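Local coordinates for putative ferredoxin (Hydrogenobacter thermophilus, PDB 7M1O), which probably carries electrons, binding a single [4Fe-4S] cluster within a small ferredoxin fold, at residues Leu17-Val22 / Tyr26-Asp31; Glu57-Cys62 / Ile67-Val72; Glu35-Ser38 / Trp44-Val47. All coordinates share one frame; numbering follows the deposited sequence.

Interaction 1. Residues Leu17-Val22 / Tyr26-Asp31; sequences LCYDRV and YKNRGD. With SF4 (iron/sulfur cluster), chain C.
Cys-18, the third ligand of the CxxCxxC cluster-binding motif begun by Cys-12 and Cys-15, packs from the short helix 17-21 onto Tyr-26 at the start of strand 26-28. Its SG lies between the backbone N and the carbonyl carbon (chi1 57°) and from there binds the iron FE4 of the cluster at 2.3 Å. Cys-18 CB sits over the face of the Tyr-26 ring, 4.1 Å from the centroid, in a CH-pi contact, while SG meets the same ring obliquely. The backbones are joined by a nearly straight bond from Tyr-26 N to Val-22 O (2.9 Å, 171°), so the loop leaving the helix is tied directly to the strand.

The Tyr-19 side chain lies along strand 26-28, over Lys-27 and Asn-28. Its CB lies 3.2 Å from Tyr-26 O, and one ring face is overlaid by Asn-28, whose CB is 3.9 Å from the centroid in a second CH-pi contact and whose N stands 3.4 Å above the plane, offset toward the rim. The two side chains run alongside each other in the same direction, ring and amide planes 31° apart, and Tyr-19 OH hydrogen-bonds to Gly-32 O. Asn-28 OD1 accepts from Gly-30 N at 2.8 Å, forming an Asx turn, and also from Gly-32 N, which should hold the amide's rotation.

Tyr-26 OH is satisfied by Thr-5 OG1 beyond the contact. One cysteine thus faces iron through its sulfur and an aromatic face through its methylene, an environment likely to restrict the movement of this ligand.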
ATOM      1  N   LEU A  17       1.812   6.194  -7.505  1.00 19.85           N
ATOM      2  CA  LEU A  17       2.162   4.919  -8.130  1.00 19.71           C
ATOM      3  C   LEU A  17       1.326   3.763  -7.595  1.00 17.75           C
ATOM      4  O   LEU A  17       0.741   3.008  -8.370  1.00 16.82           O
ATOM      5  CB  LEU A  17       3.646   4.605  -7.930  1.00 22.29           C
ATOM      6  CG  LEU A  17       4.121   3.289  -8.560  1.00 24.43           C
ATOM      7  CD1 LEU A  17       3.958   3.316 -10.076  1.00 24.88           C
ATOM      8  CD2 LEU A  17       5.565   3.001  -8.185  1.00 25.06           C
ATOM      9  N   CYS A  18       1.267   3.621  -6.275  1.00 17.45           N
ATOM     10  CA  CYS A  18       0.651   2.440  -5.677  1.00 18.74           C
ATOM     11  C   CYS A  18      -0.846   2.344  -5.962  1.00 20.87           C
ATOM     12  O   CYS A  18      -1.339   1.264  -6.298  1.00 19.83           O
ATOM     13  CB  CYS A  18       0.894   2.415  -4.167  1.00 19.30           C
ATOM     14  SG  CYS A  18       0.320   3.870  -3.275  1.00 19.75           S
ATOM     15  N   TYR A  19      -1.578   3.451  -5.843  1.00 21.33           N
ATOM     16  CA  TYR A  19      -3.026   3.370  -6.010  1.00 19.87           C
ATOM     17  C   TYR A  19      -3.455   3.532  -7.465  1.00 20.26           C
ATOM     18  O   TYR A  19      -4.614   3.301  -7.795  1.00 20.22           O
ATOM     19  CB  TYR A  19      -3.761   4.383  -5.118  1.00 18.79           C
ATOM     20  CG  TYR A  19      -3.305   5.827  -5.130  1.00 18.28           C
ATOM     21  CD1 TYR A  19      -2.621   6.357  -4.044  1.00 18.97           C
ATOM     22  CD2 TYR A  19      -3.619   6.679  -6.182  1.00 19.25           C
ATOM     23  CE1 TYR A  19      -2.228   7.676  -4.020  1.00 19.84           C
ATOM     24  CE2 TYR A  19      -3.227   8.009  -6.167  1.00 19.61           C
ATOM     25  CZ  TYR A  19      -2.535   8.500  -5.078  1.00 20.63           C
ATOM     26  OH  TYR A  19      -2.137   9.815  -5.042  1.00 21.42           O
ATOM     27  N   ASP A  20      -2.522   3.901  -8.338  1.00 22.24           N
ATOM     28  CA  ASP A  20      -2.770   3.804  -9.771  1.00 24.86           C
ATOM     29  C   ASP A  20      -2.571   2.364 -10.234  1.00 24.75           C
ATOM     30  O   ASP A  20      -3.355   1.838 -11.023  1.00 23.02           O
ATOM     31  CB  ASP A  20      -1.847   4.728 -10.563  1.00 27.14           C
ATOM     32  CG  ASP A  20      -2.104   4.651 -12.054  1.00 28.51           C
ATOM     33  OD1 ASP A  20      -3.252   4.914 -12.467  1.00 29.26           O
ATOM     34  OD2 ASP A  20      -1.172   4.299 -12.808  1.00 27.77           O
ATOM     35  N   ARG A  21      -1.510   1.737  -9.736  1.00 26.39           N
ATOM     36  CA  ARG A  21      -1.128   0.395 -10.157  1.00 28.42           C
ATOM     37  C   ARG A  21      -2.017  -0.673  -9.528  1.00 24.96           C
ATOM     38  O   ARG A  21      -2.468  -1.594 -10.209  1.00 23.01           O
ATOM     39  CB  ARG A  21       0.336   0.132  -9.793  1.00 33.93           C
ATOM     40  CG  ARG A  21       0.851  -1.266 -10.137  1.00 39.64           C
ATOM     41  CD  ARG A  21       1.397  -1.342 -11.551  1.00 45.13           C
ATOM     42  NE  ARG A  21       2.565  -0.483 -11.728  1.00 48.71           N
ATOM     43  CZ  ARG A  21       3.766  -0.735 -11.214  1.00 48.79           C
ATOM     44  NH1 ARG A  21       3.970  -1.820 -10.478  1.00 48.06           N
ATOM     45  NH2 ARG A  21       4.767   0.108 -11.431  1.00 48.62           N
ATOM     46  N   VAL A  22      -2.252  -0.551  -8.227  1.00 25.50           N
ATOM     47  CA  VAL A  22      -2.999  -1.558  -7.480  1.00 27.04           C
ATOM     48  C   VAL A  22      -4.159  -0.913  -6.724  1.00 26.22           C
ATOM     49  O   VAL A  22      -4.142  -0.833  -5.495  1.00 24.99           O
ATOM     50  CB  VAL A  22      -2.085  -2.312  -6.486  1.00 27.09           C
ATOM     51  CG1 VAL A  22      -2.796  -3.537  -5.925  1.00 26.93           C
ATOM     52  CG2 VAL A  22      -0.787  -2.725  -7.165  1.00 26.29           C
ATOM     53  N   TYR A  26      -4.592  -0.081  -2.715  1.00 23.55           N
ATOM     54  CA  TYR A  26      -4.292   1.290  -2.304  1.00 21.48           C
ATOM     55  C   TYR A  26      -5.219   2.306  -2.960  1.00 21.33           C
ATOM     56  O   TYR A  26      -5.710   2.090  -4.067  1.00 21.79           O
ATOM     57  CB  TYR A  26      -2.840   1.636  -2.637  1.00 20.18           C
ATOM     58  CG  TYR A  26      -1.848   0.613  -2.139  1.00 20.65           C
ATOM     59  CD1 TYR A  26      -1.399   0.632  -0.826  1.00 21.74           C
ATOM     60  CD2 TYR A  26      -1.364  -0.377  -2.982  1.00 19.84           C
ATOM     61  CE1 TYR A  26      -0.494  -0.304  -0.368  1.00 20.72           C
ATOM     62  CE2 TYR A  26      -0.460  -1.316  -2.533  1.00 19.79           C
ATOM     63  CZ  TYR A  26      -0.028  -1.275  -1.227  1.00 19.69           C
ATOM     64  OH  TYR A  26       0.871  -2.212  -0.782  1.00 19.35           O
ATOM     65  N   LYS A  27      -5.445   3.417  -2.267  1.00 22.24           N
ATOM     66  CA  LYS A  27      -6.258   4.504  -2.793  1.00 24.28           C
ATOM     67  C   LYS A  27      -5.700   5.848  -2.351  1.00 23.42           C
ATOM     68  O   LYS A  27      -5.013   5.945  -1.334  1.00 22.01           O
ATOM     69  CB  LYS A  27      -7.711   4.372  -2.328  1.00 26.64           C
ATOM     70  CG  LYS A  27      -7.906   4.636  -0.838  1.00 30.28           C
ATOM     71  CD  LYS A  27      -9.329   4.345  -0.383  1.00 34.53           C
ATOM     72  CE  LYS A  27      -9.483   4.593   1.111  1.00 37.78           C
ATOM     73  NZ  LYS A  27     -10.812   4.167   1.643  1.00 39.34           N
ATOM     74  N   ASN A  28      -5.991   6.880  -3.134  1.00 23.71           N
ATOM     75  CA  ASN A  28      -5.736   8.249  -2.723  1.00 23.88           C
ATOM     76  C   ASN A  28      -6.648   8.563  -1.539  1.00 24.34           C
ATOM     77  O   ASN A  28      -7.871   8.473  -1.657  1.00 24.58           O
ATOM     78  CB  ASN A  28      -5.978   9.205  -3.895  1.00 23.25           C
ATOM     79  CG  ASN A  28      -5.624  10.647  -3.575  1.00 22.26           C
ATOM     80  OD1 ASN A  28      -5.621  11.063  -2.418  1.00 21.38           O
ATOM     81  ND2 ASN A  28      -5.336  11.422  -4.613  1.00 22.25           N
ATOM     82  N   ARG A  29      -6.062   8.904  -0.394  1.00 25.25           N
ATOM     83  CA  ARG A  29      -6.850   9.118   0.818  1.00 26.60           C
ATOM     84  C   ARG A  29      -7.704  10.375   0.686  1.00 27.74           C
ATOM     85  O   ARG A  29      -8.691  10.538   1.401  1.00 28.37           O
ATOM     86  CB  ARG A  29      -5.946   9.210   2.055  1.00 26.74           C
ATOM     87  CG  ARG A  29      -5.296  10.566   2.290  1.00 27.26           C
ATOM     88  CD  ARG A  29      -4.449  10.560   3.556  1.00 29.80           C
ATOM     89  NE  ARG A  29      -3.832  11.861   3.802  1.00 30.86           N
ATOM     90  CZ  ARG A  29      -3.124  12.165   4.885  1.00 31.67           C
ATOM     91  NH1 ARG A  29      -2.939  11.264   5.841  1.00 31.71           N
ATOM     92  NH2 ARG A  29      -2.599  13.377   5.014  1.00 31.44           N
ATOM     93  N   GLY A  30      -7.317  11.257  -0.233  1.00 27.46           N
ATOM     94  CA  GLY A  30      -8.091  12.450  -0.520  1.00 26.31           C
ATOM     95  C   GLY A  30      -7.236  13.651  -0.874  1.00 27.41           C
ATOM     96  O   GLY A  30      -7.683  14.537  -1.601  1.00 28.51           O
ATOM     97  N   ASP A  31      -6.007  13.676  -0.365  1.00 28.09           N
ATOM     98  CA  ASP A  31      -5.122  14.826  -0.535  1.00 30.87           C
ATOM     99  C   ASP A  31      -3.834  14.463  -1.270  1.00 30.16           C
ATOM    100  O   ASP A  31      -2.871  15.229  -1.257  1.00 30.80           O
ATOM    101  CB  ASP A  31      -4.783  15.432   0.829  1.00 33.93           C
ATOM    102  CG  ASP A  31      -3.969  14.496   1.700  1.00 37.20           C
ATOM    103  OD1 ASP A  31      -3.981  13.273   1.442  1.00 36.64           O
ATOM    104  OD2 ASP A  31      -3.318  14.982   2.649  1.00 40.54           O
TER
HETATM  105 FE1  SF4 C 101       3.003   7.419  -1.597  1.00 19.94          FE
HETATM  106 FE2  SF4 C 101       4.754   5.375  -2.081  1.00 19.96          FE
HETATM  107 FE3  SF4 C 101       3.856   6.920  -4.146  1.00 20.69          FE
HETATM  108 FE4  SF4 C 101       2.146   5.182  -2.909  1.00 19.33          FE
HETATM  109  S1  SF4 C 101       4.005   4.648  -4.109  1.00 18.50           S
HETATM  110  S2  SF4 C 101       1.719   7.347  -3.482  1.00 20.24           S
HETATM  111  S3  SF4 C 101       2.902   5.303  -0.758  1.00 18.57           S
HETATM  112  S4  SF4 C 101       5.132   7.603  -2.384  1.00 19.52           S

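Interaction 2. Residues Glu57-Cys62 / Ile67-Val72. With SF4 (iron/sulfur cluster), chain C.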
ATOM      1  N   GLU A  57       5.730  -5.754  -5.610  1.00 25.10           N
ATOM      2  CA  GLU A  57       6.398  -4.930  -6.612  1.00 27.08           C
ATOM      3  C   GLU A  57       6.312  -3.443  -6.279  1.00 24.71           C
ATOM      4  O   GLU A  57       7.328  -2.749  -6.287  1.00 24.93           O
ATOM      5  CB  GLU A  57       5.808  -5.192  -7.999  1.00 33.41           C
ATOM      6  CG  GLU A  57       6.329  -6.464  -8.653  1.00 40.55           C
ATOM      7  CD  GLU A  57       5.602  -6.803  -9.938  1.00 48.06           C
ATOM      8  OE1 GLU A  57       4.916  -5.916 -10.490  1.00 54.26           O
ATOM      9  OE2 GLU A  57       5.714  -7.960 -10.395  1.00 48.15           O
ATOM     10  N   VAL A  58       5.114  -2.946  -5.984  1.00 22.90           N
ATOM     11  CA  VAL A  58       4.955  -1.524  -5.682  1.00 23.40           C
ATOM     12  C   VAL A  58       5.649  -1.168  -4.374  1.00 20.41           C
ATOM     13  O   VAL A  58       6.051  -0.024  -4.170  1.00 20.12           O
ATOM     14  CB  VAL A  58       3.475  -1.105  -5.594  1.00 26.60           C
ATOM     15  CG1 VAL A  58       2.782  -1.324  -6.925  1.00 29.80           C
ATOM     16  CG2 VAL A  58       2.759  -1.853  -4.479  1.00 26.30           C
ATOM     17  N   THR A  59       5.777  -2.148  -3.484  1.00 18.99           N
ATOM     18  CA  THR A  59       6.504  -1.955  -2.236  1.00 17.50           C
ATOM     19  C   THR A  59       7.969  -1.627  -2.525  1.00 18.08           C
ATOM     20  O   THR A  59       8.554  -0.746  -1.892  1.00 17.84           O
ATOM     21  CB  THR A  59       6.414  -3.203  -1.335  1.00 16.22           C
ATOM     22  OG1 THR A  59       5.046  -3.435  -0.972  1.00 15.11           O
ATOM     23  CG2 THR A  59       7.246  -3.026  -0.069  1.00 16.18           C
ATOM     24  N   ASP A  60       8.556  -2.337  -3.485  1.00 18.77           N
ATOM     25  CA  ASP A  60       9.938  -2.085  -3.885  1.00 20.93           C
ATOM     26  C   ASP A  60      10.051  -0.820  -4.729  1.00 20.72           C
ATOM     27  O   ASP A  60      11.111  -0.194  -4.785  1.00 21.29           O
ATOM     28  CB  ASP A  60      10.502  -3.272  -4.671  1.00 24.59           C
ATOM     29  CG  ASP A  60      10.695  -4.508  -3.814  1.00 28.56           C
ATOM     30  OD1 ASP A  60      10.764  -4.382  -2.572  1.00 29.79           O
ATOM     31  OD2 ASP A  60      10.791  -5.613  -4.389  1.00 28.94           O
ATOM     32  N   GLU A  61       8.957  -0.448  -5.384  1.00 20.61           N
ATOM     33  CA  GLU A  61       8.969   0.658  -6.335  1.00 21.02           C
ATOM     34  C   GLU A  61       8.594   1.993  -5.702  1.00 19.54           C
ATOM     35  O   GLU A  61       8.881   3.045  -6.268  1.00 19.96           O
ATOM     36  CB  GLU A  61       8.025   0.356  -7.497  1.00 23.94           C
ATOM     37  CG  GLU A  61       8.549  -0.717  -8.439  1.00 28.12           C
ATOM     38  CD  GLU A  61       7.511  -1.183  -9.440  1.00 31.56           C
ATOM     39  OE1 GLU A  61       6.328  -0.808  -9.300  1.00 35.04           O
ATOM     40  OE2 GLU A  61       7.880  -1.927 -10.371  1.00 30.30           O
ATOM     41  N   CYS A  62       7.956   1.954  -4.536  1.00 18.24           N
ATOM     42  CA  CYS A  62       7.615   3.183  -3.827  1.00 19.15           C
ATOM     43  C   CYS A  62       8.874   4.024  -3.614  1.00 20.52           C
ATOM     44  O   CYS A  62       9.828   3.559  -2.989  1.00 20.57           O
ATOM     45  CB  CYS A  62       6.955   2.877  -2.484  1.00 18.68           C
ATOM     46  SG  CYS A  62       6.684   4.344  -1.453  1.00 19.07           S
ATOM     47  N   ILE A  67       5.565   2.296   1.823  1.00 23.84           N
ATOM     48  CA  ILE A  67       4.766   1.082   1.865  1.00 22.90           C
ATOM     49  C   ILE A  67       5.511  -0.010   2.617  1.00 21.78           C
ATOM     50  O   ILE A  67       6.584  -0.451   2.202  1.00 20.45           O
ATOM     51  CB  ILE A  67       4.410   0.586   0.455  1.00 22.79           C
ATOM     52  CG1 ILE A  67       3.708   1.703  -0.324  1.00 23.92           C
ATOM     53  CG2 ILE A  67       3.524  -0.654   0.539  1.00 22.19           C
ATOM     54  CD1 ILE A  67       3.366   1.350  -1.750  1.00 23.15           C
ATOM     55  N   ILE A  68       4.929  -0.430   3.734  1.00 22.32           N
ATOM     56  CA  ILE A  68       5.473  -1.511   4.537  1.00 24.63           C
ATOM     57  C   ILE A  68       4.648  -2.761   4.284  1.00 22.18           C
ATOM     58  O   ILE A  68       3.427  -2.744   4.423  1.00 21.00           O
ATOM     59  CB  ILE A  68       5.468  -1.164   6.035  1.00 29.98           C
ATOM     60  CG1 ILE A  68       6.003   0.256   6.256  1.00 36.97           C
ATOM     61  CG2 ILE A  68       6.279  -2.182   6.825  1.00 29.56           C
ATOM     62  CD1 ILE A  68       7.350   0.527   5.618  1.00 39.27           C
ATOM     63  N   THR A  69       5.324  -3.835   3.896  1.00 20.54           N
ATOM     64  CA  THR A  69       4.673  -5.093   3.549  1.00 19.10           C
ATOM     65  C   THR A  69       5.401  -6.230   4.249  1.00 19.77           C
ATOM     66  O   THR A  69       6.620  -6.186   4.403  1.00 19.26           O
ATOM     67  CB  THR A  69       4.676  -5.328   2.020  1.00 18.04           C
ATOM     68  OG1 THR A  69       3.903  -4.308   1.376  1.00 17.49           O
ATOM     69  CG2 THR A  69       4.098  -6.690   1.665  1.00 18.03           C
ATOM     70  N   GLU A  70       4.661  -7.243   4.684  1.00 20.91           N
ATOM     71  CA  GLU A  70       5.289  -8.379   5.341  1.00 22.77           C
ATOM     72  C   GLU A  70       4.445  -9.645   5.271  1.00 24.11           C
ATOM     73  O   GLU A  70       3.227  -9.596   5.099  1.00 22.67           O
ATOM     74  CB  GLU A  70       5.600  -8.039   6.802  1.00 23.47           C
ATOM     75  CG  GLU A  70       4.429  -7.476   7.585  1.00 24.68           C
ATOM     76  CD  GLU A  70       4.808  -7.079   9.002  1.00 25.23           C
ATOM     77  OE1 GLU A  70       5.983  -6.723   9.237  1.00 26.32           O
ATOM     78  OE2 GLU A  70       3.928  -7.125   9.884  1.00 25.30           O
ATOM     79  N   GLU A  71       5.127 -10.777   5.396  1.00 28.26           N
ATOM     80  CA  GLU A  71       4.491 -12.086   5.403  1.00 33.11           C
ATOM     81  C   GLU A  71       4.051 -12.439   6.817  1.00 32.09           C
ATOM     82  O   GLU A  71       4.833 -12.331   7.761  1.00 29.90           O
ATOM     83  CB  GLU A  71       5.451 -13.149   4.863  1.00 39.34           C
ATOM     84  CG  GLU A  71       5.238 -13.496   3.398  1.00 44.97           C
ATOM     85  CD  GLU A  71       4.010 -14.358   3.173  1.00 47.42           C
ATOM     86  OE1 GLU A  71       3.669 -15.161   4.068  1.00 47.80           O
ATOM     87  OE2 GLU A  71       3.381 -14.231   2.102  1.00 48.61           O
ATOM     88  N   VAL A  72       2.795 -12.854   6.958  1.00 32.56           N
ATOM     89  CA  VAL A  72       2.242 -13.216   8.258  1.00 32.82           C
ATOM     90  C   VAL A  72       1.568 -14.581   8.194  1.00 34.00           C
ATOM     91  O   VAL A  72       1.222 -15.165   9.222  1.00 34.69           O
ATOM     92  CB  VAL A  72       1.229 -12.165   8.751  1.00 31.28           C
ATOM     93  CG1 VAL A  72       1.930 -10.844   9.036  1.00 30.94           C
ATOM     94  CG2 VAL A  72       0.116 -11.972   7.733  1.00 30.99           C
ATOM     95  OXT VAL A  72       1.355 -15.130   7.112  1.00 34.46           O
TER
HETATM   96 FE1  SF4 C 101       3.003   7.419  -1.597  1.00 19.94          FE
HETATM   97 FE2  SF4 C 101       4.754   5.375  -2.081  1.00 19.96          FE
HETATM   98 FE3  SF4 C 101       3.856   6.920  -4.146  1.00 20.69          FE
HETATM   99 FE4  SF4 C 101       2.146   5.182  -2.909  1.00 19.33          FE
HETATM  100  S1  SF4 C 101       4.005   4.648  -4.109  1.00 18.50           S
HETATM  101  S2  SF4 C 101       1.719   7.347  -3.482  1.00 20.24           S
HETATM  102  S3  SF4 C 101       2.902   5.303  -0.758  1.00 18.57           S
HETATM  103  S4  SF4 C 101       5.132   7.603  -2.384  1.00 19.52           S
HETATM  104  O   HOH W   1       8.033   0.909   0.115  1.00 15.93           O
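No ring or amide enters where Ile-67 and Thr-59 meet, so there is no stacked face or edge; branched side chains do the packing between helix 52-61 and strand 67-71 of the ferredoxin fold. The segment axes of 57-61 and 67-71 run at 138°, nearer antiparallel than parallel, and the helix ends just before Cys-62, the remote cluster ligand, whose SG binds the iron FE2 at 2.3 Å. The Ile-67 side chain projects from the strand toward the helix end and the cluster. Ile-67 CG1, anti to the carbonyl carbon (chi1 -55°), lies 3.7 Å from the cluster sulfide S3, and CD1 lies 4.0 Å from Cys-62 CB. The other branch, CG2, approaches Thr-59 OG1 at 3.5 Å. Replacing this isoleucine by an alanine would probably leave a gap beside S3 and take one apolar neighbour from Cys-62 CB and Val-58 CG2.

Further along the strand the chemistry turns polar. Thr-59 OG1 and Thr-69 OG1 lie 2.8 Å apart, and each has a further hydrogen-bond partner: Val-55 O for Thr-59 OG1, and Thr-5 OG1 for Thr-69 OG1. Separately, a water bridges the backbones, donating to Thr-59 O at 2.7 Å and to Ile-67 O at 2.9 Å.

Interaction 3. Residues Glu35-Ser38 / Trp44-Val47; sequences EVVS and WMMV
Met-45 lies stretched across the end of strand 34-36 and the turn after it, sliding past Val-36 in the opposite direction and crossing Val-37 obliquely. CG stands anti to the backbone N (chi1 172°) and the rest of the chain is extended, which carries the thioether straight from strand 45-47 to the backbone of the partner segment. At the root of this arm, Met-45 CB rests on Val-36 CB at 3.6 Å, with both branches of the valine close by.

At the far end Val-37 offers only its CG2. This methyl lies 3.5 Å from Met-45 CE, tighter than usual van der Waals contact, and the sulfur is equally near it, so the end of the methionine is closely packed there. Ser-38 comes to the arm with its backbone and its hydroxyl. Its N-H points almost straight at the sulfur in a weak hydrogen bond, Ser-38 N to Met-45 SD 3.5 Å at 169°, while its OG approaches SD at 3.3 Å. The carbonyl of the same residue turns back to the base of the arm, with Ser-38 O 3.3 Å from Met-45 CB and in a CA-H...O contact with Met-45 CA. The thioether thus meets a methyl together with the N-H and hydroxyl of Ser-38, the N-H bond being weak.

The CB of Trp-44 points away from 35-38, and its ring makes a cation-pi contact with Arg-4 and packs on Met-6 and Ile-68. The contact joins two sheets: strand 34-36 pairs with strand 26-28, strand 45-47 pairs with strand 3-7, and Val-36 touches both Tyr-26 of the first sheet and Thr-5 of the second.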
ATOM      1  N   GLU A  35      -3.299   5.405   1.081  1.00 28.70           N
ATOM      2  CA  GLU A  35      -3.643   4.567   2.224  1.00 28.35           C
ATOM      3  C   GLU A  35      -4.228   3.269   1.693  1.00 26.36           C
ATOM      4  O   GLU A  35      -4.763   3.240   0.584  1.00 25.07           O
ATOM      5  CB  GLU A  35      -4.636   5.269   3.157  1.00 29.04           C
ATOM      6  CG  GLU A  35      -5.988   5.581   2.524  1.00 30.49           C
ATOM      7  CD  GLU A  35      -6.950   6.245   3.493  1.00 32.12           C
ATOM      8  OE1 GLU A  35      -8.042   6.666   3.054  1.00 32.91           O
ATOM      9  OE2 GLU A  35      -6.618   6.345   4.693  1.00 32.16           O
ATOM     10  N   VAL A  36      -4.115   2.191   2.462  1.00 25.68           N
ATOM     11  CA  VAL A  36      -4.718   0.932   2.048  1.00 25.02           C
ATOM     12  C   VAL A  36      -6.229   1.109   2.063  1.00 26.08           C
ATOM     13  O   VAL A  36      -6.755   1.931   2.812  1.00 25.70           O
ATOM     14  CB  VAL A  36      -4.307  -0.251   2.949  1.00 24.55           C
ATOM     15  CG1 VAL A  36      -2.800  -0.472   2.881  1.00 24.32           C
ATOM     16  CG2 VAL A  36      -4.764  -0.030   4.381  1.00 24.12           C
ATOM     17  N   VAL A  37      -6.897   0.363   1.227  1.00 27.47           N
ATOM     18  CA  VAL A  37      -8.303   0.526   1.082  1.00 28.54           C
ATOM     19  C   VAL A  37      -9.059   0.008   2.299  1.00 30.96           C
ATOM     20  O   VAL A  37      -9.935   0.671   2.759  1.00 31.78           O
ATOM     21  CB  VAL A  37      -8.775  -0.023  -0.246  1.00 28.76           C
ATOM     22  CG1 VAL A  37      -8.184   0.793  -1.372  1.00 26.95           C
ATOM     23  CG2 VAL A  37      -8.415  -1.478  -0.418  1.00 30.15           C
ATOM     24  N   SER A  38      -8.679  -1.143   2.795  1.00 32.90           N
ATOM     25  CA  SER A  38      -9.289  -1.720   3.968  1.00 36.22           C
ATOM     26  C   SER A  38      -8.351  -2.104   5.106  1.00 35.00           C
ATOM     27  O   SER A  38      -7.908  -3.207   5.197  1.00 34.45           O
ATOM     28  CB  SER A  38     -10.020  -2.918   3.499  1.00 40.64           C
ATOM     29  OG  SER A  38      -9.331  -3.499   2.460  1.00 43.57           O
ATOM     30  N   TRP A  44      -3.166  -2.125   9.151  1.00 33.75           N
ATOM     31  CA  TRP A  44      -2.726  -3.106   8.164  1.00 32.07           C
ATOM     32  C   TRP A  44      -3.890  -3.605   7.317  1.00 30.96           C
ATOM     33  O   TRP A  44      -5.009  -3.738   7.809  1.00 31.02           O
ATOM     34  CB  TRP A  44      -2.055  -4.301   8.844  1.00 31.14           C
ATOM     35  CG  TRP A  44      -0.744  -4.001   9.507  1.00 29.36           C
ATOM     36  CD1 TRP A  44      -0.545  -3.676  10.815  1.00 29.61           C
ATOM     37  CD2 TRP A  44       0.551  -4.019   8.896  1.00 27.98           C
ATOM     38  NE1 TRP A  44       0.792  -3.485  11.058  1.00 29.44           N
ATOM     39  CE2 TRP A  44       1.487  -3.689   9.896  1.00 28.40           C
ATOM     40  CE3 TRP A  44       1.010  -4.278   7.601  1.00 26.00           C
ATOM     41  CZ2 TRP A  44       2.854  -3.611   9.642  1.00 26.98           C
ATOM     42  CZ3 TRP A  44       2.367  -4.199   7.350  1.00 25.48           C
ATOM     43  CH2 TRP A  44       3.274  -3.868   8.366  1.00 26.60           C
ATOM     44  N   MET A  45      -3.610  -3.883   6.047  1.00 29.12           N
ATOM     45  CA  MET A  45      -4.577  -4.521   5.157  1.00 28.85           C
ATOM     46  C   MET A  45      -4.046  -5.867   4.684  1.00 28.56           C
ATOM     47  O   MET A  45      -2.931  -5.959   4.171  1.00 28.77           O
ATOM     48  CB  MET A  45      -4.884  -3.634   3.947  1.00 28.16           C
ATOM     49  CG  MET A  45      -5.738  -4.326   2.889  1.00 28.45           C
ATOM     50  SD  MET A  45      -6.168  -3.274   1.493  1.00 29.00           S
ATOM     51  CE  MET A  45      -6.901  -4.482   0.387  1.00 29.40           C
ATOM     52  N   MET A  46      -4.853  -6.909   4.856  1.00 27.79           N
ATOM     53  CA  MET A  46      -4.515  -8.229   4.349  1.00 28.46           C
ATOM     54  C   MET A  46      -4.693  -8.252   2.835  1.00 27.17           C
ATOM     55  O   MET A  46      -5.696  -7.767   2.315  1.00 26.45           O
ATOM     56  CB  MET A  46      -5.390  -9.291   5.013  1.00 30.19           C
ATOM     57  CG  MET A  46      -5.301  -9.311   6.531  1.00 30.96           C
ATOM     58  SD  MET A  46      -3.632  -9.611   7.148  1.00 31.89           S
ATOM     59  CE  MET A  46      -3.256 -11.216   6.433  1.00 32.35           C
ATOM     60  N   VAL A  47      -3.712  -8.815   2.138  1.00 26.57           N
ATOM     61  CA  VAL A  47      -3.690  -8.800   0.679  1.00 25.21           C
ATOM     62  C   VAL A  47      -4.235 -10.106   0.104  1.00 26.22           C
ATOM     63  O   VAL A  47      -3.839 -11.186   0.544  1.00 26.56           O
ATOM     64  CB  VAL A  47      -2.259  -8.579   0.150  1.00 23.70           C
ATOM     65  CG1 VAL A  47      -2.262  -8.433  -1.366  1.00 23.77           C
ATOM     66  CG2 VAL A  47      -1.640  -7.354   0.799  1.00 22.62           C
TER

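In the fold
Interactions 1 and 2 meet at the cluster, each supplying a cysteine ligand, Cys-18 within a helix and Cys-62 just after one: they touch where Cys-18 CB packs on Ile-67 CD1 and Tyr-26 OH on Ile-67 CG2, and nearer the surface an Arg-21 to Glu-61 salt bridge joins the helices. Interaction 2 is buried, whereas interactions 1 and 3 are partly so. Interaction 3 binds no cluster and relies on a thioether, valine methyls and a serine; it shares the two-stranded sheet with interaction 1, through Lys-27 and Glu-35. With interaction 2 it shares the three-stranded sheet, at whose opposite borders strands 45-47 and 67-71 lie. Aromatic faces mark interaction 1, and hydroxyls with a bridging water interaction 2.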